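Local coordinates for regulator of polyketide synthase expression (Bifidobacterium adolescentis, PDB 3ONQ) that probably regulates transcription of polyketide synthase genes, binding DNA through a C-terminal helix-turn-helix domain of the PucR family, at the interface of chains A and B and the interface of chains A and C. Sequence-based numbering; all coordinates share one arbitrary frame. Chains: chain A/B/C, Regulator of polyketide synthase expression.

Contact 1: the interface of chains A and B. Residues chain A 10-12; chain B 27, 30-31, 36, 40.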
loop_
_atom_site.group_PDB
_atom_site.type_symbol
_atom_site.label_atom_id
_atom_site.label_comp_id
_atom_site.label_asym_id
_atom_site.label_seq_id
_atom_site.Cartn_x
_atom_site.Cartn_y
_atom_site.Cartn_z
ATOM N N ASP A 10 -2.779 -18.430 -2.681
ATOM C CA ASP A 10 -2.616 -18.159 -4.101
ATOM C C ASP A 10 -3.934 -18.265 -4.866
ATOM O O ASP A 10 -4.961 -18.600 -4.303
ATOM C CB ASP A 10 -1.517 -19.019 -4.718
ATOM C CG ASP A 10 -1.777 -20.484 -4.575
ATOM O OD1 ASP A 10 -2.939 -20.894 -4.701
ATOM O OD2 ASP A 10 -0.811 -21.222 -4.345
ATOM N N ILE A 11 -3.896 -17.970 -6.155
ATOM C CA ILE A 11 -5.103 -17.968 -6.959
ATOM C C ILE A 11 -5.781 -19.330 -6.961
ATOM O O ILE A 11 -6.991 -19.405 -7.004
ATOM C CB ILE A 11 -4.850 -17.518 -8.406
ATOM C CG1 ILE A 11 -3.584 -18.165 -8.958
ATOM C CG2 ILE A 11 -4.743 -16.018 -8.483
ATOM C CD1 ILE A 11 -3.486 -18.097 -10.432
ATOM N N LEU A 12 -5.007 -20.403 -6.955
ATOM C CA LEU A 12 -5.597 -21.728 -6.911
ATOM C C LEU A 12 -6.321 -21.993 -5.581
ATOM O O LEU A 12 -7.374 -22.599 -5.562
ATOM C CB LEU A 12 -4.567 -22.803 -7.232
ATOM C CG LEU A 12 -4.098 -22.802 -8.686
ATOM C CD1 LEU A 12 -3.057 -23.856 -8.900
ATOM C CD2 LEU A 12 -5.246 -22.984 -9.639
ATOM N N LEU B 27 -6.018 -19.974 -17.117
ATOM C CA LEU B 27 -5.652 -20.144 -15.715
ATOM C C LEU B 27 -4.298 -20.841 -15.601
ATOM O O LEU B 27 -3.434 -20.436 -14.819
ATOM C CB LEU B 27 -6.737 -20.944 -14.978
ATOM C CG LEU B 27 -6.404 -21.422 -13.566
ATOM C CD1 LEU B 27 -6.166 -20.253 -12.635
ATOM C CD2 LEU B 27 -7.533 -22.308 -13.034
ATOM N N GLU B 30 -1.658 -18.228 -16.386
ATOM C CA GLU B 30 -1.324 -17.340 -15.260
ATOM C C GLU B 30 -0.444 -18.058 -14.258
ATOM O O GLU B 30 0.535 -17.500 -13.765
ATOM C CB GLU B 30 -2.574 -16.841 -14.521
ATOM C CG GLU B 30 -3.293 -15.689 -15.188
ATOM C CD GLU B 30 -2.385 -14.498 -15.482
ATOM O OE1 GLU B 30 -1.722 -13.972 -14.551
ATOM O OE2 GLU B 30 -2.348 -14.088 -16.663
ATOM N N CYS B 31 -0.817 -19.293 -13.929
ATOM C CA CYS B 31 -0.054 -20.065 -12.961
ATOM C C CYS B 31 1.383 -20.174 -13.431
ATOM O O CYS B 31 2.315 -19.854 -12.689
ATOM C CB CYS B 31 -0.651 -21.461 -12.773
ATOM S SG CYS B 31 -2.244 -21.464 -11.925
HETATM N N MSE B 36 4.113 -20.836 -10.682
HETATM C CA MSE B 36 3.509 -21.861 -9.866
HETATM C C MSE B 36 3.646 -23.169 -10.620
HETATM O O MSE B 36 3.055 -23.351 -11.660
HETATM C CB MSE B 36 2.045 -21.533 -9.603
HETATM C CG MSE B 36 1.837 -20.205 -8.920
HETATM SE SE MSE B 36 -0.009 -19.669 -8.787
HETATM C CE MSE B 36 -0.707 -21.289 -8.044
ATOM N N ARG B 40 -0.950 -29.049 -8.291
ATOM C CA ARG B 40 -2.218 -28.488 -8.762
ATOM C C ARG B 40 -2.078 -27.989 -10.210
ATOM O O ARG B 40 -2.978 -28.157 -11.027
ATOM C CB ARG B 40 -2.675 -27.356 -7.838
ATOM C CG ARG B 40 -2.948 -27.792 -6.398
ATOM C CD ARG B 40 -3.052 -26.589 -5.474
ATOM N NE ARG B 40 -1.879 -25.731 -5.598
ATOM C CZ ARG B 40 -1.822 -24.473 -5.174
ATOM N NH1 ARG B 40 -2.874 -23.920 -4.584
ATOM N NH2 ARG B 40 -0.714 -23.765 -5.337
#

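Contact 2: the interface of chains A and C. Residues chain A 167, 171, 252, 255-256, 259; chain C 167, 171, 248.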
loop_
_atom_site.group_PDB
_atom_site.type_symbol
_atom_site.label_atom_id
_atom_site.label_comp_id
_atom_site.label_asym_id
_atom_site.label_seq_id
_atom_site.Cartn_x
_atom_site.Cartn_y
_atom_site.Cartn_z
ATOM N N PRO A 167 -20.956 12.315 3.274
ATOM C CA PRO A 167 -20.872 11.993 4.701
ATOM C C PRO A 167 -21.437 10.611 5.010
ATOM O O PRO A 167 -20.866 9.896 5.826
ATOM C CB PRO A 167 -21.726 13.082 5.364
ATOM C CG PRO A 167 -21.726 14.206 4.410
ATOM C CD PRO A 167 -21.726 13.547 3.032
ATOM N N LEU A 171 -19.657 7.536 6.733
ATOM C CA LEU A 171 -20.184 6.883 7.935
ATOM C C LEU A 171 -20.224 5.366 7.815
ATOM O O LEU A 171 -20.065 4.669 8.810
ATOM C CB LEU A 171 -21.584 7.403 8.261
ATOM C CG LEU A 171 -21.597 8.832 8.817
ATOM C CD1 LEU A 171 -23.011 9.395 8.796
ATOM C CD2 LEU A 171 -20.995 8.860 10.229
ATOM N N THR A 252 -19.252 17.938 8.325
ATOM C CA THR A 252 -18.592 16.637 8.258
ATOM C C THR A 252 -17.182 16.794 7.690
ATOM O O THR A 252 -16.250 16.191 8.179
ATOM C CB THR A 252 -19.368 15.670 7.351
ATOM O OG1 THR A 252 -20.712 15.584 7.816
ATOM C CG2 THR A 252 -18.725 14.261 7.349
ATOM N N ALA A 255 -14.816 18.316 10.328
ATOM C CA ALA A 255 -14.459 17.317 11.334
ATOM C C ALA A 255 -13.388 16.381 10.783
ATOM O O ALA A 255 -12.382 16.084 11.441
ATOM C CB ALA A 255 -15.687 16.505 11.760
ATOM N N ILE A 256 -13.622 15.894 9.575
ATOM C CA ILE A 256 -12.663 15.010 8.936
ATOM C C ILE A 256 -11.293 15.679 8.814
ATOM O O ILE A 256 -10.270 15.095 9.171
ATOM C CB ILE A 256 -13.176 14.545 7.565
ATOM C CG1 ILE A 256 -14.259 13.493 7.785
ATOM C CG2 ILE A 256 -12.030 13.974 6.726
ATOM C CD1 ILE A 256 -14.968 13.079 6.540
HETATM N N MSE A 259 -9.585 16.118 12.378
HETATM C CA MSE A 259 -9.120 14.896 13.003
HETATM C C MSE A 259 -7.881 14.424 12.252
HETATM O O MSE A 259 -6.951 13.879 12.837
HETATM C CB MSE A 259 -10.203 13.820 12.949
HETATM C CG MSE A 259 -11.474 14.188 13.696
HETATM SE SE MSE A 259 -12.706 12.664 13.733
HETATM C CE MSE A 259 -13.350 12.714 11.889
ATOM N N PRO C 167 -20.693 11.025 16.532
ATOM C CA PRO C 167 -20.693 11.138 15.070
ATOM C C PRO C 167 -19.288 11.068 14.499
ATOM O O PRO C 167 -19.076 10.374 13.497
ATOM C CB PRO C 167 -21.276 12.532 14.810
ATOM C CG PRO C 167 -21.923 12.935 16.075
ATOM C CD PRO C 167 -21.192 12.247 17.181
ATOM N N LEU C 171 -17.547 8.386 11.978
ATOM C CA LEU C 171 -16.776 8.789 10.804
ATOM C C LEU C 171 -15.416 8.080 10.733
ATOM O O LEU C 171 -14.920 7.799 9.648
ATOM C CB LEU C 171 -16.581 10.319 10.750
ATOM C CG LEU C 171 -17.844 11.144 10.455
ATOM C CD1 LEU C 171 -17.545 12.628 10.615
ATOM C CD2 LEU C 171 -18.417 10.859 9.065
ATOM N N TYR C 248 -26.453 18.253 15.241
ATOM C CA TYR C 248 -25.535 17.546 14.361
ATOM C C TYR C 248 -25.494 16.049 14.716
ATOM O O TYR C 248 -25.591 15.178 13.838
ATOM C CB TYR C 248 -24.132 18.174 14.409
ATOM C CG TYR C 248 -23.108 17.338 13.693
ATOM C CD1 TYR C 248 -23.127 17.210 12.310
ATOM C CD2 TYR C 248 -22.133 16.662 14.400
ATOM C CE1 TYR C 248 -22.196 16.426 11.656
ATOM C CE2 TYR C 248 -21.211 15.882 13.764
ATOM C CZ TYR C 248 -21.240 15.761 12.401
ATOM O OH TYR C 248 -20.299 14.974 11.793
HETATM O O HOH W 1 -20.910 13.676 9.802
#

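Contact 1: the interface of chains A and B
A:Asp10 and B:Arg40 pair where the N-terminal segment of one copy of this PucR-family regulator meets two helices, 22-33 and 39-48, of another, in a crystal pairing whose role in solution the structure alone does not show. The guanidinium approaches end-on, one nitrogen for each carboxylate oxygen. NH2 of B:Arg40 makes both a salt bridge and a nearly straight hydrogen bond to OD2 of A:Asp10 (2.7 Å, 172° at the hydrogen). NH1 of B:Arg40 reaches the syn lone pair of OD1 of A:Asp10 at 3.0 Å. The match is not flat, since the two planes are twisted 38° apart. OD2 lies in the guanidinium plane, whereas OD1 is tilted out of it. Along A:Leu12, CB sits 3.3 Å from NH1 of B:Arg40. CG lies next to the selenomethionine methyl CE of B:Met36. At the tip the branches part: CD1 of A:Leu12 touches CE of B:Met36 at 3.6 Å and covers the centre of one guanidinium face of B:Arg40, while CD2 turns to SG of B:Cys31 and CD2 of B:Leu27. Were B:Arg40 an alanine, the A:Asp10 carboxylate would probably lose its charged mate and A:Leu12 CD1 the flat group it covers. A:Ile11 enters alongside; with CG1 set between backbone N and carbonyl carbon (chi1 43°), its CD1 reaches SG of B:Cys31 at 3.9 Å, and CG1 meets the selenium of B:Met36.

Contact 2: the interface of chains A and C
Helix 244-261, most of which falls within the PucR-type C-terminal helix-turn-helix region, forms with helix 166-172 an apolar surface that receives C:Leu171 from the neighbouring copy. The whole interface is two-fold symmetric, and the two Leu171 side chains cross at a slant where the 166-172 helices meet. Their CD2 methyls do the touching: CD2 of A:Leu171 and CD2 of C:Leu171 are 3.5 Å apart, tighter than an ordinary methyl contact. CG of A:Leu171 follows at 3.8 Å from the same CD2 of C:Leu171. The backbone oxygens of A:Pro167 and C:Pro167, one turn earlier on each helix, lie near the CD2 methyl of the opposing leucine.

C:Leu171 has much more of its surface hidden here than any other residue of the patch, 73 Å². Beyond the leucine pair it spreads over helix 244-261 of chain A, where CG2 of A:Thr252 packs between its two branches, 3.8 Å from CD1 and equally far from CD2 of C:Leu171. A:Ala255 and A:Ile256 border the CD1 side more loosely. Further along the same helix, A:Met259, a selenomethionine, crosses the leucine at about a right angle and brings its methyl CE to 4.2 Å from CB of C:Leu171.

A:Thr252 divides its work between its two branches. With CG2 anti to the backbone N and OG1 beside that nitrogen (chi1 -55°), the methyl packs on the leucine while the hydroxyl addresses water 1 at 2.8 Å from OG1. The phenol oxygen OH of C:Tyr248 lies 2.5 Å from the same water, which thus bridges the two chains.

The C-alpha centres of contact 1 and contact 2 lie about 43 Å apart, and the two share no residue. In chain A, contact 1 uses the N-terminal segment with helix 11-15, whereas contact 2 uses helix 166-172 and the C-terminal helix 244-261. One copy can therefore hold two neighbours at once through separate surfaces, which may contribute to the four-chain deposited assembly. Contact 2 belongs to a two-fold interface and contact 1 to one that is not exactly two-fold; contact 2 is compatible with a symmetric dimer, although the structure alone does not establish the biological oligomer.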